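Local coordinates for Crov588 (Cafeteriavirus, PDB 6NYR), which is of unknown function but folds as a circular solenoid of FNIP-type leucine-rich repeats, a shape that may serve as a binding surface, at residues 335-340 with 357-362; 341-346 with 363-368; 351-356 with 372-377. All blocks are in the same frame, centred on the assembly; numbering follows the deposited sequence.

Contact 1: 335-340 with 357-362; sequences NVLPNS and NVLPNS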
ATOM      1  N   ASN A 335     -29.881   9.106  23.153  1.00 60.26           N
ATOM      2  CA  ASN A 335     -29.695  10.340  22.387  1.00 60.06           C
ATOM      3  C   ASN A 335     -28.265  10.856  22.492  1.00 54.01           C
ATOM      4  O   ASN A 335     -28.027  12.034  22.764  1.00 52.13           O
ATOM      5  CB  ASN A 335     -30.694  11.390  22.855  1.00 66.69           C
ATOM      6  CG  ASN A 335     -32.140  10.961  22.630  1.00 70.92           C
ATOM      7  OD1 ASN A 335     -32.878  10.710  23.585  1.00 71.30           O
ATOM      8  ND2 ASN A 335     -32.545  10.874  21.366  1.00 71.94           N
ATOM      9  N   VAL A 336     -27.295   9.977  22.252  1.00 51.47           N
ATOM     10  CA  VAL A 336     -25.881  10.318  22.324  1.00 51.41           C
ATOM     11  C   VAL A 336     -25.251  10.411  20.938  1.00 48.95           C
ATOM     12  O   VAL A 336     -24.596  11.401  20.611  1.00 45.88           O
ATOM     13  CB  VAL A 336     -25.117   9.306  23.207  1.00 52.54           C
ATOM     14  CG1 VAL A 336     -23.639   9.660  23.253  1.00 51.88           C
ATOM     15  CG2 VAL A 336     -25.719   9.257  24.604  1.00 53.52           C
ATOM     16  N   LEU A 337     -25.407   9.370  20.124  1.00 50.36           N
ATOM     17  CA  LEU A 337     -24.846   9.373  18.778  1.00 53.05           C
ATOM     18  C   LEU A 337     -25.696  10.261  17.880  1.00 52.10           C
ATOM     19  O   LEU A 337     -26.900  10.012  17.746  1.00 56.42           O
ATOM     20  CB  LEU A 337     -24.794   7.959  18.224  1.00 51.29           C
ATOM     21  CG  LEU A 337     -24.036   6.942  19.082  1.00 50.50           C
ATOM     22  CD1 LEU A 337     -24.201   5.529  18.545  1.00 48.90           C
ATOM     23  CD2 LEU A 337     -22.564   7.305  19.171  1.00 46.04           C
ATOM     24  N   PRO A 338     -25.134  11.290  17.256  1.00 52.78           N
ATOM     25  CA  PRO A 338     -25.968  12.226  16.497  1.00 55.63           C
ATOM     26  C   PRO A 338     -26.557  11.553  15.266  1.00 57.71           C
ATOM     27  O   PRO A 338     -26.069  10.528  14.786  1.00 56.04           O
ATOM     28  CB  PRO A 338     -25.005  13.355  16.112  1.00 57.22           C
ATOM     29  CG  PRO A 338     -23.651  12.715  16.111  1.00 56.00           C
ATOM     30  CD  PRO A 338     -23.691  11.601  17.140  1.00 55.38           C
ATOM     31  N   ASN A 339     -27.627  12.158  14.751  1.00 61.22           N
ATOM     32  CA  ASN A 339     -28.358  11.598  13.620  1.00 63.47           C
ATOM     33  C   ASN A 339     -27.645  11.833  12.296  1.00 61.88           C
ATOM     34  O   ASN A 339     -28.176  11.464  11.243  1.00 63.98           O
ATOM     35  CB  ASN A 339     -29.780  12.151  13.590  1.00 67.36           C
ATOM     36  CG  ASN A 339     -30.761  11.234  14.297  1.00 69.26           C
ATOM     37  OD1 ASN A 339     -30.719  10.011  14.124  1.00 69.72           O
ATOM     38  ND2 ASN A 339     -31.638  11.814  15.107  1.00 71.66           N
ATOM     39  N   SER A 340     -26.467  12.447  12.329  1.00 60.93           N
ATOM     40  CA  SER A 340     -25.639  12.640  11.148  1.00 60.82           C
ATOM     41  C   SER A 340     -24.614  11.529  10.959  1.00 55.89           C
ATOM     42  O   SER A 340     -24.033  11.420   9.873  1.00 54.62           O
ATOM     43  CB  SER A 340     -24.909  13.988  11.257  1.00 68.18           C
ATOM     44  OG  SER A 340     -23.912  14.136  10.262  1.00 75.40           O
ATOM     45  N   ASN A 357     -32.862   2.447  20.276  1.00 60.51           N
ATOM     46  CA  ASN A 357     -32.662   3.652  19.483  1.00 61.58           C
ATOM     47  C   ASN A 357     -31.377   4.358  19.880  1.00 60.38           C
ATOM     48  O   ASN A 357     -31.365   5.575  20.091  1.00 63.10           O
ATOM     49  CB  ASN A 357     -33.871   4.571  19.639  1.00 64.59           C
ATOM     50  CG  ASN A 357     -35.158   3.924  19.153  1.00 68.98           C
ATOM     51  OD1 ASN A 357     -35.989   3.490  19.950  1.00 68.76           O
ATOM     52  ND2 ASN A 357     -35.318   3.841  17.837  1.00 71.35           N
ATOM     53  N   VAL A 358     -30.293   3.596  19.974  1.00 56.96           N
ATOM     54  CA  VAL A 358     -28.974   4.160  20.238  1.00 53.58           C
ATOM     55  C   VAL A 358     -28.241   4.470  18.940  1.00 50.32           C
ATOM     56  O   VAL A 358     -27.704   5.565  18.763  1.00 48.26           O
ATOM     57  CB  VAL A 358     -28.162   3.190  21.123  1.00 53.61           C
ATOM     58  CG1 VAL A 358     -26.745   3.710  21.314  1.00 55.56           C
ATOM     59  CG2 VAL A 358     -28.855   2.976  22.455  1.00 52.93           C
ATOM     60  N   LEU A 359     -28.203   3.508  18.028  1.00 48.69           N
ATOM     61  CA  LEU A 359     -27.529   3.690  16.751  1.00 49.41           C
ATOM     62  C   LEU A 359     -28.384   4.580  15.858  1.00 49.97           C
ATOM     63  O   LEU A 359     -29.555   4.261  15.623  1.00 51.40           O
ATOM     64  CB  LEU A 359     -27.274   2.341  16.097  1.00 50.55           C
ATOM     65  CG  LEU A 359     -26.297   1.434  16.858  1.00 48.42           C
ATOM     66  CD1 LEU A 359     -26.222   0.047  16.214  1.00 47.05           C
ATOM     67  CD2 LEU A 359     -24.908   2.058  16.952  1.00 45.73           C
ATOM     68  N   PRO A 360     -27.850   5.686  15.345  1.00 51.46           N
ATOM     69  CA  PRO A 360     -28.690   6.618  14.583  1.00 53.44           C
ATOM     70  C   PRO A 360     -29.106   6.033  13.243  1.00 57.33           C
ATOM     71  O   PRO A 360     -28.465   5.135  12.691  1.00 57.07           O
ATOM     72  CB  PRO A 360     -27.790   7.845  14.401  1.00 53.37           C
ATOM     73  CG  PRO A 360     -26.401   7.266  14.378  1.00 50.15           C
ATOM     74  CD  PRO A 360     -26.427   6.083  15.334  1.00 47.79           C
ATOM     75  N   ASN A 361     -30.208   6.567  12.715  1.00 61.76           N
ATOM     76  CA  ASN A 361     -30.771   6.058  11.472  1.00 61.42           C
ATOM     77  C   ASN A 361     -30.008   6.530  10.242  1.00 58.84           C
ATOM     78  O   ASN A 361     -30.421   6.219   9.120  1.00 62.34           O
ATOM     79  CB  ASN A 361     -32.245   6.460  11.351  1.00 66.09           C
ATOM     80  CG  ASN A 361     -33.173   5.481  12.045  1.00 68.31           C
ATOM     81  OD1 ASN A 361     -33.022   4.263  11.913  1.00 65.21           O
ATOM     82  ND2 ASN A 361     -34.143   6.008  12.785  1.00 72.22           N
ATOM     83  N   SER A 362     -28.910   7.258  10.422  1.00 57.67           N
ATOM     84  CA  SER A 362     -28.038   7.624   9.317  1.00 57.89           C
ATOM     85  C   SER A 362     -26.853   6.679   9.174  1.00 57.10           C
ATOM     86  O   SER A 362     -26.115   6.784   8.189  1.00 57.49           O
ATOM     87  CB  SER A 362     -27.526   9.060   9.499  1.00 58.06           C
ATOM     88  OG  SER A 362     -26.964   9.250  10.790  1.00 59.01           O
TER

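Contact 2: 341-346 with 363-368; sequences LTHLTF and LTHLTF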
ATOM      1  N   LEU A 341     -24.403  10.694  11.971  1.00 51.58           N
ATOM      2  CA  LEU A 341     -23.288   9.761  11.962  1.00 50.50           C
ATOM      3  C   LEU A 341     -23.499   8.668  10.925  1.00 47.19           C
ATOM      4  O   LEU A 341     -24.518   7.971  10.939  1.00 45.40           O
ATOM      5  CB  LEU A 341     -23.112   9.146  13.347  1.00 52.04           C
ATOM      6  CG  LEU A 341     -21.773   8.472  13.642  1.00 51.85           C
ATOM      7  CD1 LEU A 341     -20.664   9.509  13.710  1.00 49.70           C
ATOM      8  CD2 LEU A 341     -21.860   7.668  14.933  1.00 54.31           C
ATOM      9  N   THR A 342     -22.515   8.500  10.041  1.00 46.26           N
ATOM     10  CA  THR A 342     -22.544   7.432   9.051  1.00 47.55           C
ATOM     11  C   THR A 342     -21.513   6.343   9.303  1.00 45.44           C
ATOM     12  O   THR A 342     -21.735   5.195   8.911  1.00 43.51           O
ATOM     13  CB  THR A 342     -22.298   7.986   7.641  1.00 48.59           C
ATOM     14  OG1 THR A 342     -21.009   8.612   7.590  1.00 50.58           O
ATOM     15  CG2 THR A 342     -23.372   8.988   7.257  1.00 52.01           C
ATOM     16  N   HIS A 343     -20.399   6.675   9.952  1.00 46.37           N
ATOM     17  CA  HIS A 343     -19.308   5.730  10.159  1.00 47.59           C
ATOM     18  C   HIS A 343     -18.999   5.664  11.644  1.00 46.88           C
ATOM     19  O   HIS A 343     -18.686   6.687  12.264  1.00 45.33           O
ATOM     20  CB  HIS A 343     -18.073   6.147   9.352  1.00 48.18           C
ATOM     21  CG  HIS A 343     -18.260   6.028   7.869  1.00 49.07           C
ATOM     22  ND1 HIS A 343     -19.032   6.911   7.146  1.00 50.16           N
ATOM     23  CD2 HIS A 343     -17.793   5.119   6.980  1.00 47.65           C
ATOM     24  CE1 HIS A 343     -19.024   6.559   5.873  1.00 49.91           C
ATOM     25  NE2 HIS A 343     -18.280   5.476   5.745  1.00 49.42           N
ATOM     26  N   LEU A 344     -19.084   4.460  12.208  1.00 44.86           N
ATOM     27  CA  LEU A 344     -18.804   4.225  13.620  1.00 45.24           C
ATOM     28  C   LEU A 344     -17.862   3.037  13.727  1.00 41.51           C
ATOM     29  O   LEU A 344     -18.185   1.942  13.257  1.00 41.23           O
ATOM     30  CB  LEU A 344     -20.089   3.959  14.406  1.00 44.52           C
ATOM     31  CG  LEU A 344     -19.914   3.620  15.889  1.00 42.29           C
ATOM     32  CD1 LEU A 344     -19.178   4.738  16.609  1.00 41.62           C
ATOM     33  CD2 LEU A 344     -21.256   3.352  16.552  1.00 42.81           C
ATOM     34  N   THR A 345     -16.725   3.242  14.376  1.00 39.71           N
ATOM     35  CA  THR A 345     -15.717   2.205  14.529  1.00 43.56           C
ATOM     36  C   THR A 345     -15.372   2.103  16.005  1.00 40.93           C
ATOM     37  O   THR A 345     -14.990   3.101  16.628  1.00 38.88           O
ATOM     38  CB  THR A 345     -14.470   2.524  13.699  1.00 45.13           C
ATOM     39  OG1 THR A 345     -14.838   2.664  12.321  1.00 49.26           O
ATOM     40  CG2 THR A 345     -13.442   1.415  13.826  1.00 41.32           C
ATOM     41  N   PHE A 346     -15.505   0.909  16.558  1.00 42.80           N
ATOM     42  CA  PHE A 346     -15.129   0.653  17.939  1.00 45.52           C
ATOM     43  C   PHE A 346     -13.730   0.054  18.001  1.00 42.42           C
ATOM     44  O   PHE A 346     -13.192  -0.440  17.007  1.00 42.51           O
ATOM     45  CB  PHE A 346     -16.129  -0.290  18.617  1.00 46.05           C
ATOM     46  CG  PHE A 346     -17.452   0.343  18.922  1.00 47.25           C
ATOM     47  CD1 PHE A 346     -17.585   1.217  19.990  1.00 47.49           C
ATOM     48  CD2 PHE A 346     -18.570   0.054  18.154  1.00 51.86           C
ATOM     49  CE1 PHE A 346     -18.804   1.796  20.279  1.00 47.46           C
ATOM     50  CE2 PHE A 346     -19.793   0.632  18.447  1.00 49.99           C
ATOM     51  CZ  PHE A 346     -19.908   1.500  19.509  1.00 47.52           C
ATOM     52  N   LEU A 363     -26.669   5.750  10.114  1.00 54.82           N
ATOM     53  CA  LEU A 363     -25.469   4.921  10.137  1.00 53.24           C
ATOM     54  C   LEU A 363     -25.442   3.985   8.937  1.00 50.24           C
ATOM     55  O   LEU A 363     -26.370   3.194   8.731  1.00 47.76           O
ATOM     56  CB  LEU A 363     -25.412   4.123  11.437  1.00 52.10           C
ATOM     57  CG  LEU A 363     -24.019   3.678  11.889  1.00 52.01           C
ATOM     58  CD1 LEU A 363     -23.211   4.885  12.366  1.00 48.89           C
ATOM     59  CD2 LEU A 363     -24.112   2.613  12.971  1.00 52.48           C
ATOM     60  N   THR A 364     -24.360   4.054   8.163  1.00 50.10           N
ATOM     61  CA  THR A 364     -24.141   3.152   7.041  1.00 50.86           C
ATOM     62  C   THR A 364     -23.036   2.140   7.287  1.00 48.53           C
ATOM     63  O   THR A 364     -23.067   1.059   6.698  1.00 48.72           O
ATOM     64  CB  THR A 364     -23.798   3.951   5.772  1.00 54.40           C
ATOM     65  OG1 THR A 364     -22.590   4.699   5.971  1.00 52.28           O
ATOM     66  CG2 THR A 364     -24.935   4.906   5.416  1.00 55.99           C
ATOM     67  N   HIS A 365     -22.078   2.457   8.153  1.00 46.62           N
ATOM     68  CA  HIS A 365     -20.899   1.625   8.370  1.00 47.29           C
ATOM     69  C   HIS A 365     -20.689   1.446   9.865  1.00 44.34           C
ATOM     70  O   HIS A 365     -20.496   2.428  10.590  1.00 42.08           O
ATOM     71  CB  HIS A 365     -19.660   2.253   7.722  1.00 48.18           C
ATOM     72  CG  HIS A 365     -19.706   2.269   6.227  1.00 53.98           C
ATOM     73  ND1 HIS A 365     -20.492   3.150   5.515  1.00 58.13           N
ATOM     74  CD2 HIS A 365     -19.065   1.511   5.307  1.00 55.09           C
ATOM     75  CE1 HIS A 365     -20.335   2.931   4.222  1.00 57.82           C
ATOM     76  NE2 HIS A 365     -19.473   1.942   4.069  1.00 57.14           N
ATOM     77  N   LEU A 366     -20.725   0.194  10.318  1.00 44.68           N
ATOM     78  CA  LEU A 366     -20.558  -0.148  11.726  1.00 47.57           C
ATOM     79  C   LEU A 366     -19.491  -1.221  11.838  1.00 45.66           C
ATOM     80  O   LEU A 366     -19.674  -2.336  11.338  1.00 46.84           O
ATOM     81  CB  LEU A 366     -21.873  -0.641  12.332  1.00 46.34           C
ATOM     82  CG  LEU A 366     -21.810  -1.108  13.789  1.00 43.43           C
ATOM     83  CD1 LEU A 366     -21.336   0.017  14.691  1.00 42.71           C
ATOM     84  CD2 LEU A 366     -23.163  -1.637  14.239  1.00 43.88           C
ATOM     85  N   THR A 367     -18.384  -0.888  12.496  1.00 42.53           N
ATOM     86  CA  THR A 367     -17.271  -1.808  12.690  1.00 43.09           C
ATOM     87  C   THR A 367     -17.053  -2.005  14.182  1.00 42.79           C
ATOM     88  O   THR A 367     -16.791  -1.039  14.908  1.00 40.27           O
ATOM     89  CB  THR A 367     -16.003  -1.277  12.011  1.00 45.40           C
ATOM     90  OG1 THR A 367     -16.239  -1.171  10.598  1.00 46.13           O
ATOM     91  CG2 THR A 367     -14.821  -2.188  12.274  1.00 43.17           C
ATOM     92  N   PHE A 368     -17.149  -3.253  14.629  1.00 45.09           N
ATOM     93  CA  PHE A 368     -16.879  -3.602  16.014  1.00 41.59           C
ATOM     94  C   PHE A 368     -15.413  -3.983  16.174  1.00 41.91           C
ATOM     95  O   PHE A 368     -14.718  -4.308  15.207  1.00 41.46           O
ATOM     96  CB  PHE A 368     -17.767  -4.759  16.488  1.00 44.25           C
ATOM     97  CG  PHE A 368     -19.199  -4.371  16.725  1.00 46.88           C
ATOM     98  CD1 PHE A 368     -19.551  -3.633  17.844  1.00 46.08           C
ATOM     99  CD2 PHE A 368     -20.197  -4.761  15.846  1.00 47.61           C
ATOM    100  CE1 PHE A 368     -20.865  -3.278  18.071  1.00 43.94           C
ATOM    101  CE2 PHE A 368     -21.515  -4.411  16.075  1.00 46.12           C
ATOM    102  CZ  PHE A 368     -21.846  -3.670  17.188  1.00 44.28           C
TER

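Contact 3: 351-356 with 372-377; sequences NQIITE and FNQIIT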
ATOM      1  N   ASN A 351     -17.509  -3.535  24.675  1.00 46.23           N
ATOM      2  CA  ASN A 351     -18.313  -4.742  24.827  1.00 46.46           C
ATOM      3  C   ASN A 351     -19.516  -4.466  25.720  1.00 43.55           C
ATOM      4  O   ASN A 351     -19.730  -5.167  26.715  1.00 43.61           O
ATOM      5  CB  ASN A 351     -17.454  -5.869  25.405  1.00 47.76           C
ATOM      6  CG  ASN A 351     -18.162  -7.202  25.393  1.00 45.91           C
ATOM      7  OD1 ASN A 351     -19.119  -7.399  24.649  1.00 44.45           O
ATOM      8  ND2 ASN A 351     -17.701  -8.125  26.229  1.00 46.06           N
ATOM      9  N   GLN A 352     -20.293  -3.440  25.380  1.00 42.75           N
ATOM     10  CA  GLN A 352     -21.517  -3.104  26.091  1.00 43.26           C
ATOM     11  C   GLN A 352     -22.747  -3.404  25.242  1.00 45.19           C
ATOM     12  O   GLN A 352     -22.723  -3.274  24.015  1.00 46.08           O
ATOM     13  CB  GLN A 352     -21.543  -1.617  26.478  1.00 43.89           C
ATOM     14  CG  GLN A 352     -20.457  -1.178  27.431  1.00 46.22           C
ATOM     15  CD  GLN A 352     -20.489  -1.923  28.745  1.00 45.78           C
ATOM     16  OE1 GLN A 352     -21.538  -2.061  29.372  1.00 46.48           O
ATOM     17  NE2 GLN A 352     -19.333  -2.424  29.164  1.00 48.41           N
ATOM     18  N   ILE A 353     -23.837  -3.786  25.916  1.00 46.92           N
ATOM     19  CA  ILE A 353     -25.097  -4.003  25.220  1.00 49.27           C
ATOM     20  C   ILE A 353     -25.494  -2.710  24.512  1.00 49.62           C
ATOM     21  O   ILE A 353     -25.250  -1.601  25.006  1.00 46.99           O
ATOM     22  CB  ILE A 353     -26.196  -4.444  26.201  1.00 55.51           C
ATOM     23  CG1 ILE A 353     -25.817  -5.754  26.899  1.00 57.95           C
ATOM     24  CG2 ILE A 353     -27.529  -4.605  25.468  1.00 56.30           C
ATOM     25  CD1 ILE A 353     -26.672  -6.076  28.116  1.00 58.38           C
ATOM     26  N   ILE A 354     -26.111  -2.855  23.341  1.00 52.93           N
ATOM     27  CA  ILE A 354     -26.606  -1.725  22.562  1.00 52.43           C
ATOM     28  C   ILE A 354     -28.099  -1.927  22.337  1.00 54.05           C
ATOM     29  O   ILE A 354     -28.515  -2.927  21.738  1.00 53.09           O
ATOM     30  CB  ILE A 354     -25.865  -1.580  21.225  1.00 49.43           C
ATOM     31  CG1 ILE A 354     -24.432  -1.107  21.461  1.00 50.18           C
ATOM     32  CG2 ILE A 354     -26.593  -0.594  20.327  1.00 51.56           C
ATOM     33  CD1 ILE A 354     -23.511  -1.274  20.271  1.00 50.19           C
ATOM     34  N   THR A 355     -28.899  -0.981  22.813  1.00 56.29           N
ATOM     35  CA  THR A 355     -30.340  -1.131  22.851  1.00 56.06           C
ATOM     36  C   THR A 355     -30.988  -0.429  21.655  1.00 57.45           C
ATOM     37  O   THR A 355     -30.321  -0.109  20.665  1.00 56.10           O
ATOM     38  CB  THR A 355     -30.852  -0.610  24.197  1.00 54.26           C
ATOM     39  OG1 THR A 355     -30.435   0.746  24.373  1.00 55.85           O
ATOM     40  CG2 THR A 355     -30.298  -1.454  25.334  1.00 54.39           C
ATOM     41  N   GLU A 356     -32.293  -0.174  21.750  1.00 59.93           N
ATOM     42  CA  GLU A 356     -33.118   0.047  20.572  1.00 63.83           C
ATOM     43  C   GLU A 356     -32.712   1.245  19.731  1.00 64.77           C
ATOM     44  O   GLU A 356     -32.278   1.081  18.587  1.00 71.18           O
ATOM     45  CB  GLU A 356     -34.592   0.208  20.985  1.00 68.65           C
ATOM     46  CG  GLU A 356     -35.172  -0.962  21.759  1.00 75.05           C
ATOM     47  CD  GLU A 356     -36.215  -1.732  20.970  1.00 82.05           C
ATOM     48  OE1 GLU A 356     -37.066  -1.093  20.312  1.00 84.16           O
ATOM     49  OE2 GLU A 356     -36.183  -2.979  21.005  1.00 84.86           O
ATOM     50  N   PHE A 372     -16.273  -7.078  21.396  1.00 45.73           N
ATOM     51  CA  PHE A 372     -17.725  -6.985  21.393  1.00 47.26           C
ATOM     52  C   PHE A 372     -18.352  -8.366  21.227  1.00 48.91           C
ATOM     53  O   PHE A 372     -18.053  -9.091  20.275  1.00 45.51           O
ATOM     54  CB  PHE A 372     -18.242  -6.073  20.288  1.00 49.99           C
ATOM     55  CG  PHE A 372     -19.734  -5.935  20.303  1.00 48.83           C
ATOM     56  CD1 PHE A 372     -20.351  -5.124  21.244  1.00 49.89           C
ATOM     57  CD2 PHE A 372     -20.522  -6.640  19.408  1.00 50.52           C
ATOM     58  CE1 PHE A 372     -21.726  -4.999  21.272  1.00 51.56           C
ATOM     59  CE2 PHE A 372     -21.902  -6.516  19.437  1.00 51.97           C
ATOM     60  CZ  PHE A 372     -22.499  -5.695  20.370  1.00 51.12           C
ATOM     61  N   ASN A 373     -19.267  -8.704  22.135  1.00 49.66           N
ATOM     62  CA  ASN A 373     -19.863 -10.034  22.169  1.00 49.52           C
ATOM     63  C   ASN A 373     -21.160  -9.991  22.963  1.00 48.83           C
ATOM     64  O   ASN A 373     -21.321 -10.724  23.942  1.00 50.25           O
ATOM     65  CB  ASN A 373     -18.868 -11.022  22.778  1.00 45.44           C
ATOM     66  CG  ASN A 373     -19.290 -12.458  22.602  1.00 45.26           C
ATOM     67  OD1 ASN A 373     -20.055 -12.791  21.700  1.00 45.11           O
ATOM     68  ND2 ASN A 373     -18.790 -13.324  23.472  1.00 47.55           N
ATOM     69  N   GLN A 374     -22.085  -9.130  22.550  1.00 48.68           N
ATOM     70  CA  GLN A 374     -23.395  -9.021  23.171  1.00 49.65           C
ATOM     71  C   GLN A 374     -24.459  -9.419  22.158  1.00 52.96           C
ATOM     72  O   GLN A 374     -24.248  -9.320  20.944  1.00 53.23           O
ATOM     73  CB  GLN A 374     -23.677  -7.604  23.668  1.00 48.59           C
ATOM     74  CG  GLN A 374     -22.630  -7.068  24.612  1.00 48.17           C
ATOM     75  CD  GLN A 374     -22.568  -7.840  25.915  1.00 47.48           C
ATOM     76  OE1 GLN A 374     -23.585  -8.308  26.428  1.00 49.75           O
ATOM     77  NE2 GLN A 374     -21.367  -7.989  26.451  1.00 47.66           N
ATOM     78  N   ILE A 375     -25.601  -9.889  22.658  1.00 52.64           N
ATOM     79  CA  ILE A 375     -26.702 -10.206  21.764  1.00 52.75           C
ATOM     80  C   ILE A 375     -27.180  -8.915  21.109  1.00 50.75           C
ATOM     81  O   ILE A 375     -27.199  -7.848  21.738  1.00 49.21           O
ATOM     82  CB  ILE A 375     -27.856 -10.907  22.507  1.00 58.80           C
ATOM     83  CG1 ILE A 375     -28.595  -9.942  23.430  1.00 65.75           C
ATOM     84  CG2 ILE A 375     -27.344 -12.104  23.297  1.00 56.70           C
ATOM     85  CD1 ILE A 375     -29.710 -10.604  24.247  1.00 70.00           C
ATOM     86  N   ILE A 376     -27.578  -9.007  19.845  1.00 52.91           N
ATOM     87  CA  ILE A 376     -28.187  -7.898  19.121  1.00 54.86           C
ATOM     88  C   ILE A 376     -29.597  -8.337  18.762  1.00 56.69           C
ATOM     89  O   ILE A 376     -29.780  -9.329  18.045  1.00 57.53           O
ATOM     90  CB  ILE A 376     -27.398  -7.497  17.867  1.00 54.85           C
ATOM     91  CG1 ILE A 376     -26.002  -7.004  18.246  1.00 54.87           C
ATOM     92  CG2 ILE A 376     -28.148  -6.417  17.101  1.00 56.38           C
ATOM     93  CD1 ILE A 376     -25.144  -6.618  17.057  1.00 54.28           C
ATOM     94  N   THR A 377     -30.586  -7.613  19.270  1.00 60.06           N
ATOM     95  CA  THR A 377     -31.983  -7.958  19.097  1.00 59.79           C
ATOM     96  C   THR A 377     -32.583  -7.167  17.938  1.00 60.39           C
ATOM     97  O   THR A 377     -31.871  -6.541  17.149  1.00 58.55           O
ATOM     98  CB  THR A 377     -32.731  -7.683  20.400  1.00 58.52           C
ATOM     99  OG1 THR A 377     -32.732  -6.272  20.664  1.00 57.59           O
ATOM    100  CG2 THR A 377     -32.047  -8.388  21.569  1.00 57.07           C
TER
HETATM  101  O   HOH W   1     -26.324  -5.602  21.584  1.00 43.52           O

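Contact 1: 335-340 with 357-362
Two copies of the sequence NVLPNS, one 22-residue turn of the solenoid apart, run side by side and nearly parallel, their end-to-end directions 12° apart across the parts that touch. L337 opens the contact. Its CG stands anti to the carbonyl carbon (chi1 -56°), and the extended chain beyond carries CD1 to within 3.9 Å of CD2 of L359, a leucine lying alongside it and pointing the same way. The same L337 CD1 rests 3.5 Å from V358 O, while L337 CB lies 3.8 Å from P360 CD. At the next position P338 points its CB away, packs on L315 of the preceding loop and contributes its carbonyl instead: P338 O is 3.2 Å from CB of the P360 ring, which points back at it. N339 slides past this ring in the opposite direction, its OD1 3.7 Å from P360 CB. Its main chain supplies the polar link, for N339 O lies 2.6 Å from S362 OG. That hydroxyl occupies the crowded position between its own N and carbonyl carbon (chi1 51°), and L341 O is a second acceptor for it. S340 makes a similar link one turn back, its OG bonding L319 O. L337 and P360 thus supply apolar packing between neighbouring turns, and each serine, with one proton, serves backbone carbonyls of the turn before it where no strand pairing is present.

Contact 2: 341-346 with 363-368
Strands 343-345 and 365-367 lie parallel, their axes 4.9 Å apart and 1° from alignment, as successive rungs of the parallel strand ladder that lines the inner side of this leucine-rich-repeat ring. H343, L344 and T345 pair with H365, L366 and T367. The hydrogen bonds alternate between the two strands: H365 N to T342 O, L344 N to H365 O, T367 N to L344 O at 2.9 Å, and F346 N to T367 O, the last nearly straight at 170°. T342 O is gripped twice, taking H365 N almost along its C=O axis and T364 N on a lone pair. On the buried face the leucines repeat one another: L344 CD2 meets L366 CD1 at 3.8 Å, and L363 CD1 touches L344 CB, also at 3.8 Å. Beyond the strands, the F346 and F368 rings are nearly parallel but slid apart, barely overlapping, with F346 CD2 3.8 Å from F368 CD1. On the other face H343 and H365 point the same way in an offset stack, centroids 4.2 Å apart and planes at 10°, a column that continues through H321. A threonine hydroxyl in the plane of each imidazole fixes its turn: T342 OG1 lies 2.6 Å from H343 ND1, and T364 OG1 likewise meets H365 ND1. Within the stack, H343 NE2 sits 3.2 Å above the H365 plane, offset toward the rim.

Contact 3: 351-356 with 372-377
N351 OD1 is the centre of the contact, accepting two hydrogen bonds from the following turn. One comes from the main chain, N373 N at 2.8 Å, and the other from the side-chain amide, Q374 NE2 at 2.9 Å. Both donors stand above the N351 carbonyl plane instead of on a lone pair, and the two side chains cross at about a right angle with their amide planes 44° apart. The Q374 chain is bent at chi2, -65°, which turns its amide back over the preceding loop; its other end, OE1, rests 3.4 Å from I353 CG1. Next to this polar pair F372, with CG anti to its backbone N (chi1 -178°), directs its ring inward, where Q352 O meets the ring edge 3.4 Å from CE1. The same CE1 is 4.3 Å from I354 CD1, so the ring joins the polar turn to the apolar interior, where it also stacks on F368. Farther along, the backbones diverge and a water spans them, accepting from I354 N at 3.3 Å and donating to I375 O at 2.4 Å. The outer shell repeats the inner one: N329 OD1 receives N351 N, and N373 OD1 accepts from N395 N and Q396 NE2. Passing one asparagine carbonyl per turn to the backbone N-H of the next forms an asparagine ladder resembling that of other leucine-rich-repeat solenoids.

How the contacts relate
All three contacts join adjacent turns of one solenoid, and their segments alternate along the chain. Contact 2 lies nearest the middle of the ring, its centre about 23 Å from that of the chain, whereas contacts 1 and 3 are each about 34 Å out. Contacts 1 and 2, with centres 11 Å apart, are joined by a probable hydrogen bond, S362 OG to L341 O at 2.8 Å, and by L359 CD2 meeting L344 CD2 at 3.9 Å. Contact 3 approaches both through I354: its CG2 lies 4.0 Å from L359 CG, and its CD1 4.0 Å from F368 CE1. The inner strands and outer loops are held by different bonds yet share S362 and common aliphatic and aromatic side chains.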